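Local coordinates for T9SS C-terminal target domain-containing protein (Bacteroides cellulosilyticus, PDB 5JVK) that probably hydrolyses O-glycosidic bonds as an endo-acting family 39 glycoside hydrolase of a gut symbiont, at residues 10-20 / 26-38. Sequence-based numbering, arbitrary orientation.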
ATOM      1  N   LYS A  10     -20.260  13.802 -26.712  1.00 60.63           N
ATOM      2  CA  LYS A  10     -19.250  13.203 -25.783  1.00 60.02           C
ATOM      3  C   LYS A  10     -19.798  13.029 -24.367  1.00 58.42           C
ATOM      4  O   LYS A  10     -20.760  13.697 -23.971  1.00 57.36           O
ATOM      5  CB  LYS A  10     -17.980  14.062 -25.737  1.00 60.75           C
ATOM      6  CG  LYS A  10     -17.026  13.831 -26.897  1.00 62.00           C
ATOM      7  CD  LYS A  10     -16.198  12.570 -26.707  1.00 63.29           C
ATOM      8  CE  LYS A  10     -15.174  12.419 -27.821  1.00 64.56           C
ATOM      9  NZ  LYS A  10     -14.227  11.301 -27.562  1.00 65.30           N
ATOM     10  N   ILE A  11     -19.168  12.118 -23.626  1.00 56.25           N
ATOM     11  CA  ILE A  11     -19.450  11.888 -22.209  1.00 54.00           C
ATOM     12  C   ILE A  11     -18.188  12.268 -21.431  1.00 52.37           C
ATOM     13  O   ILE A  11     -17.158  11.606 -21.570  1.00 53.49           O
ATOM     14  CB  ILE A  11     -19.814  10.409 -21.941  1.00 53.44           C
ATOM     15  CG1 ILE A  11     -21.091  10.020 -22.701  1.00 53.46           C
ATOM     16  CG2 ILE A  11     -19.993  10.153 -20.446  1.00 53.49           C
ATOM     17  CD1 ILE A  11     -21.291   8.526 -22.856  1.00 53.23           C
ATOM     18  N   GLN A  12     -18.266  13.335 -20.634  1.00 49.90           N
ATOM     19  CA  GLN A  12     -17.130  13.797 -19.824  1.00 48.37           C
ATOM     20  C   GLN A  12     -17.184  13.181 -18.426  1.00 46.39           C
ATOM     21  O   GLN A  12     -18.032  13.552 -17.610  1.00 45.62           O
ATOM     22  CB  GLN A  12     -17.120  15.326 -19.725  1.00 48.56           C
ATOM     23  CG  GLN A  12     -15.917  15.901 -18.984  1.00 49.03           C
ATOM     24  CD  GLN A  12     -15.887  17.419 -19.007  1.00 49.76           C
ATOM     25  OE1 GLN A  12     -16.724  18.079 -18.392  1.00 50.22           O
ATOM     26  NE2 GLN A  12     -14.912  17.980 -19.713  1.00 50.12           N
ATOM     27  N   LEU A  13     -16.274  12.245 -18.157  1.00 43.93           N
ATOM     28  CA  LEU A  13     -16.140  11.643 -16.828  1.00 41.98           C
ATOM     29  C   LEU A  13     -15.448  12.599 -15.864  1.00 40.02           C
ATOM     30  O   LEU A  13     -14.540  13.339 -16.253  1.00 38.99           O
ATOM     31  CB  LEU A  13     -15.336  10.342 -16.894  1.00 41.78           C
ATOM     32  CG  LEU A  13     -15.971   9.184 -17.662  1.00 41.75           C
ATOM     33  CD1 LEU A  13     -14.943   8.087 -17.893  1.00 41.76           C
ATOM     34  CD2 LEU A  13     -17.186   8.642 -16.921  1.00 41.79           C
ATOM     35  N   ASN A  14     -15.887  12.575 -14.606  1.00 37.90           N
ATOM     36  CA  ASN A  14     -15.171  13.239 -13.523  1.00 36.53           C
ATOM     37  C   ASN A  14     -13.778  12.603 -13.467  1.00 35.52           C
ATOM     38  O   ASN A  14     -13.679  11.376 -13.409  1.00 36.55           O
ATOM     39  CB  ASN A  14     -15.912  13.038 -12.191  1.00 35.94           C
ATOM     40  CG  ASN A  14     -15.360  13.894 -11.059  1.00 35.46           C
ATOM     41  OD1 ASN A  14     -14.175  14.221 -11.012  1.00 35.36           O
ATOM     42  ND2 ASN A  14     -16.228  14.241 -10.122  1.00 35.35           N
ATOM     43  N   PRO A  15     -12.704  13.420 -13.528  1.00 34.33           N
ATOM     44  CA  PRO A  15     -11.344  12.872 -13.391  1.00 33.58           C
ATOM     45  C   PRO A  15     -11.104  12.110 -12.086  1.00 32.36           C
ATOM     46  O   PRO A  15     -10.305  11.178 -12.066  1.00 32.53           O
ATOM     47  CB  PRO A  15     -10.452  14.117 -13.445  1.00 33.80           C
ATOM     48  CG  PRO A  15     -11.241  15.110 -14.213  1.00 34.00           C
ATOM     49  CD  PRO A  15     -12.673  14.861 -13.843  1.00 34.24           C
ATOM     50  N   VAL A  16     -11.786  12.523 -11.020  1.00 30.93           N
ATOM     51  CA  VAL A  16     -11.752  11.839  -9.734  1.00 29.96           C
ATOM     52  C   VAL A  16     -12.976  10.919  -9.638  1.00 29.50           C
ATOM     53  O   VAL A  16     -14.102  11.397  -9.473  1.00 29.77           O
ATOM     54  CB  VAL A  16     -11.746  12.862  -8.573  1.00 29.91           C
ATOM     55  CG1 VAL A  16     -11.755  12.162  -7.219  1.00 29.84           C
ATOM     56  CG2 VAL A  16     -10.544  13.794  -8.694  1.00 30.02           C
ATOM     57  N   LEU A  17     -12.748   9.607  -9.742  1.00 28.64           N
ATOM     58  CA  LEU A  17     -13.815   8.595  -9.635  1.00 27.69           C
ATOM     59  C   LEU A  17     -13.895   7.968  -8.227  1.00 26.94           C
ATOM     60  O   LEU A  17     -14.307   6.816  -8.066  1.00 26.54           O
ATOM     61  CB  LEU A  17     -13.619   7.515 -10.714  1.00 27.50           C
ATOM     62  CG  LEU A  17     -13.745   7.995 -12.169  1.00 27.61           C
ATOM     63  CD1 LEU A  17     -13.158   6.982 -13.140  1.00 27.62           C
ATOM     64  CD2 LEU A  17     -15.195   8.295 -12.532  1.00 27.50           C
ATOM     65  N   VAL A  18     -13.510   8.745  -7.211  1.00 26.27           N
ATOM     66  CA  VAL A  18     -13.574   8.341  -5.808  1.00 25.67           C
ATOM     67  C   VAL A  18     -14.187   9.490  -5.018  1.00 25.43           C
ATOM     68  O   VAL A  18     -13.846  10.647  -5.257  1.00 25.50           O
ATOM     69  CB  VAL A  18     -12.166   8.051  -5.252  1.00 25.37           C
ATOM     70  CG1 VAL A  18     -12.221   7.715  -3.767  1.00 25.30           C
ATOM     71  CG2 VAL A  18     -11.507   6.927  -6.041  1.00 25.41           C
ATOM     72  N   SER A  19     -15.066   9.173  -4.070  1.00 25.03           N
ATOM     73  CA  SER A  19     -15.712  10.197  -3.248  1.00 25.11           C
ATOM     74  C   SER A  19     -15.977   9.683  -1.834  1.00 25.12           C
ATOM     75  O   SER A  19     -16.498   8.580  -1.663  1.00 25.06           O
ATOM     76  CB  SER A  19     -17.018  10.647  -3.918  1.00 25.05           C
ATOM     77  OG  SER A  19     -17.662  11.679  -3.192  1.00 24.76           O
ATOM     78  N   THR A  20     -15.619  10.484  -0.829  1.00 25.21           N
ATOM     79  CA  THR A  20     -15.850  10.120   0.572  1.00 25.60           C
ATOM     80  C   THR A  20     -17.317  10.317   0.963  1.00 26.38           C
ATOM     81  O   THR A  20     -17.987  11.222   0.452  1.00 26.40           O
ATOM     82  CB  THR A  20     -14.966  10.931   1.541  1.00 25.41           C
ATOM     83  OG1 THR A  20     -15.260  12.327   1.423  1.00 25.28           O
ATOM     84  CG2 THR A  20     -13.489  10.696   1.251  1.00 25.40           C
ATOM     85  N   ASN A  26     -21.305  13.849  -8.198  1.00 38.06           N
ATOM     86  CA  ASN A  26     -21.177  14.428  -9.533  1.00 39.11           C
ATOM     87  C   ASN A  26     -20.235  13.546 -10.362  1.00 39.37           C
ATOM     88  O   ASN A  26     -19.029  13.793 -10.435  1.00 39.51           O
ATOM     89  CB  ASN A  26     -20.661  15.877  -9.425  1.00 39.62           C
ATOM     90  CG  ASN A  26     -20.781  16.664 -10.727  1.00 40.50           C
ATOM     91  OD1 ASN A  26     -21.276  16.169 -11.741  1.00 40.30           O
ATOM     92  ND2 ASN A  26     -20.328  17.914 -10.694  1.00 40.98           N
ATOM     93  N   VAL A  27     -20.804  12.509 -10.974  1.00 39.83           N
ATOM     94  CA  VAL A  27     -20.023  11.489 -11.693  1.00 40.88           C
ATOM     95  C   VAL A  27     -19.561  11.902 -13.098  1.00 42.47           C
ATOM     96  O   VAL A  27     -18.464  11.524 -13.517  1.00 43.15           O
ATOM     97  CB  VAL A  27     -20.763  10.126 -11.770  1.00 40.59           C
ATOM     98  CG1 VAL A  27     -21.151   9.651 -10.375  1.00 40.36           C
ATOM     99  CG2 VAL A  27     -21.979  10.177 -12.696  1.00 40.39           C
ATOM    100  N   ALA A  28     -20.386  12.659 -13.823  1.00 44.41           N
ATOM    101  CA  ALA A  28     -20.088  13.019 -15.216  1.00 45.79           C
ATOM    102  C   ALA A  28     -20.869  14.246 -15.696  1.00 47.75           C
ATOM    103  O   ALA A  28     -21.715  14.773 -14.973  1.00 48.19           O
ATOM    104  CB  ALA A  28     -20.368  11.828 -16.125  1.00 45.50           C
ATOM    105  N   LYS A  29     -20.562  14.695 -16.915  1.00 50.21           N
ATOM    106  CA  LYS A  29     -21.248  15.822 -17.558  1.00 51.80           C
ATOM    107  C   LYS A  29     -21.672  15.457 -18.983  1.00 52.93           C
ATOM    108  O   LYS A  29     -20.942  14.771 -19.704  1.00 53.58           O
ATOM    109  CB  LYS A  29     -20.332  17.050 -17.591  1.00 52.51           C
ATOM    110  CG  LYS A  29     -21.002  18.330 -18.070  1.00 52.80           C
ATOM    111  CD  LYS A  29     -20.094  19.534 -17.884  1.00 53.31           C
ATOM    112  CE  LYS A  29     -20.703  20.789 -18.493  1.00 53.85           C
ATOM    113  NZ  LYS A  29     -19.878  21.999 -18.213  1.00 54.03           N
ATOM    114  N   ASN A  30     -22.853  15.929 -19.377  1.00 53.63           N
ATOM    115  CA  ASN A  30     -23.377  15.725 -20.725  1.00 54.01           C
ATOM    116  C   ASN A  30     -22.812  16.813 -21.641  1.00 55.34           C
ATOM    117  O   ASN A  30     -23.109  17.994 -21.454  1.00 55.40           O
ATOM    118  CB  ASN A  30     -24.910  15.786 -20.699  1.00 53.45           C
ATOM    119  CG  ASN A  30     -25.554  15.277 -21.982  1.00 53.16           C
ATOM    120  OD1 ASN A  30     -24.927  15.226 -23.041  1.00 53.20           O
ATOM    121  ND2 ASN A  30     -26.825  14.900 -21.889  1.00 52.35           N
ATOM    122  N   LEU A  31     -21.997  16.409 -22.618  1.00 56.53           N
ATOM    123  CA  LEU A  31     -21.484  17.323 -23.646  1.00 57.63           C
ATOM    124  C   LEU A  31     -22.243  17.211 -24.982  1.00 59.14           C
ATOM    125  O   LEU A  31     -21.746  17.661 -26.016  1.00 58.35           O
ATOM    126  CB  LEU A  31     -19.984  17.086 -23.868  1.00 57.26           C
ATOM    127  CG  LEU A  31     -19.049  17.229 -22.663  1.00 56.63           C
ATOM    128  CD1 LEU A  31     -17.611  16.993 -23.106  1.00 56.79           C
ATOM    129  CD2 LEU A  31     -19.190  18.591 -21.999  1.00 56.15           C
ATOM    130  N   GLY A  32     -23.448  16.635 -24.955  1.00 61.42           N
ATOM    131  CA  GLY A  32     -24.295  16.516 -26.146  1.00 62.76           C
ATOM    132  C   GLY A  32     -25.031  17.798 -26.499  1.00 63.85           C
ATOM    133  O   GLY A  32     -24.759  18.863 -25.934  1.00 62.65           O
ATOM    134  N   GLU A  33     -25.963  17.684 -27.445  1.00 65.86           N
ATOM    135  CA  GLU A  33     -26.714  18.829 -27.973  1.00 67.47           C
ATOM    136  C   GLU A  33     -28.196  18.487 -28.143  1.00 65.97           C
ATOM    137  O   GLU A  33     -28.545  17.349 -28.460  1.00 64.36           O
ATOM    138  CB  GLU A  33     -26.129  19.267 -29.322  1.00 69.95           C
ATOM    139  CG  GLU A  33     -24.658  19.676 -29.279  1.00 72.78           C
ATOM    140  CD  GLU A  33     -24.063  19.954 -30.651  1.00 75.05           C
ATOM    141  OE1 GLU A  33     -24.820  20.301 -31.585  1.00 77.14           O
ATOM    142  OE2 GLU A  33     -22.827  19.827 -30.795  1.00 74.93           O
ATOM    143  N   GLY A  34     -29.062  19.475 -27.923  1.00 65.13           N
ATOM    144  CA  GLY A  34     -30.493  19.335 -28.190  1.00 65.13           C
ATOM    145  C   GLY A  34     -31.234  18.415 -27.235  1.00 64.66           C
ATOM    146  O   GLY A  34     -31.424  18.757 -26.066  1.00 64.44           O
ATOM    147  N   ASN A  35     -31.643  17.247 -27.740  1.00 65.17           N
ATOM    148  CA  ASN A  35     -32.472  16.280 -26.999  1.00 65.29           C
ATOM    149  C   ASN A  35     -31.683  15.053 -26.485  1.00 64.02           C
ATOM    150  O   ASN A  35     -32.282  14.048 -26.089  1.00 63.16           O
ATOM    151  CB  ASN A  35     -33.638  15.827 -27.898  1.00 65.51           C
ATOM    152  CG  ASN A  35     -34.734  15.094 -27.136  1.00 66.09           C
ATOM    153  OD1 ASN A  35     -35.073  13.957 -27.462  1.00 65.98           O
ATOM    154  ND2 ASN A  35     -35.282  15.738 -26.113  1.00 66.48           N
ATOM    155  N   MET A  36     -30.351  15.139 -26.475  1.00 62.34           N
ATOM    156  CA  MET A  36     -29.508  14.046 -25.984  1.00 60.77           C
ATOM    157  C   MET A  36     -29.514  14.006 -24.453  1.00 58.85           C
ATOM    158  O   MET A  36     -29.012  14.927 -23.804  1.00 57.82           O
ATOM    159  CB  MET A  36     -28.073  14.199 -26.496  1.00 60.92           C
ATOM    160  CG  MET A  36     -27.941  14.107 -28.008  1.00 61.46           C
ATOM    161  SD  MET A  36     -26.252  14.386 -28.582  1.00 62.51           S
ATOM    162  CE  MET A  36     -26.482  14.446 -30.359  1.00 62.29           C
ATOM    163  N   ARG A  37     -30.098  12.945 -23.891  1.00 57.51           N
ATOM    164  CA  ARG A  37     -30.125  12.714 -22.439  1.00 56.69           C
ATOM    165  C   ARG A  37     -29.013  11.746 -22.030  1.00 54.16           C
ATOM    166  O   ARG A  37     -28.812  10.725 -22.691  1.00 54.12           O
ATOM    167  CB  ARG A  37     -31.466  12.115 -22.006  1.00 58.11           C
ATOM    168  CG  ARG A  37     -32.659  13.051 -22.089  1.00 59.97           C
ATOM    169  CD  ARG A  37     -33.872  12.408 -21.426  1.00 61.96           C
ATOM    170  NE  ARG A  37     -35.128  13.097 -21.735  1.00 63.75           N
ATOM    171  CZ  ARG A  37     -35.551  14.236 -21.177  1.00 63.69           C
ATOM    172  NH1 ARG A  37     -36.722  14.752 -21.551  1.00 63.08           N
ATOM    173  NH2 ARG A  37     -34.824  14.873 -20.258  1.00 63.96           N
ATOM    174  N   LEU A  38     -28.318  12.062 -20.934  1.00 50.85           N
ATOM    175  CA  LEU A  38     -27.285  11.188 -20.359  1.00 47.73           C
ATOM    176  C   LEU A  38     -27.828  10.502 -19.105  1.00 46.10           C
ATOM    177  O   LEU A  38     -28.002  11.148 -18.069  1.00 45.07           O
ATOM    178  CB  LEU A  38     -26.029  12.002 -20.021  1.00 46.80           C
ATOM    179  CG  LEU A  38     -24.848  11.289 -19.348  1.00 46.43           C
ATOM    180  CD1 LEU A  38     -24.384  10.078 -20.146  1.00 46.34           C
ATOM    181  CD2 LEU A  38     -23.702  12.267 -19.145  1.00 46.17           C
TER
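Gln12 and Lys29 form the hydrogen-bonded pair of a short antiparallel ladder between segments 11-13 and 26-30, the latter the end of strand 23-30, whose axes approach to 4.8 Å. Gln12 N donates to Lys29 O, and Lys29 N returns a bond to Gln12 O at 2.9 Å. The ladder is prolonged at its ends by Leu31 N to Lys10 O and Asn14 N to Val27 O. Beyond it, Asn14 uses its side chain as a clamp: with CG anti to the backbone N (chi1 -170°), ND2 reaches Asn26 O at 2.9 Å in a nearly straight bond, with Asn26 O lying in the plane of the Asn14 amide. Asn14 OD1 accepts from Val16 N, which lies above the carbonyl plane, in an Asx turn; held at both ends, the amide is fixed in rotation. The extended chains of Gln12 and Lys29 run alongside each other on one face, while Leu31 CD1 packs against Gln12 CB at 3.8 Å. On the other face, Ile11 CG1 meets Leu38 CD1 at 4.2 Å. Strand 23-30 lies between 11-13 and 60-65, and Ile11 and Leu13 pack onto Leu75 of the facing sheet in this N-terminal beta-sandwich. Pro15 and Val18 touch helix 118-127 of the (beta/alpha)8 barrel, at the domain seam.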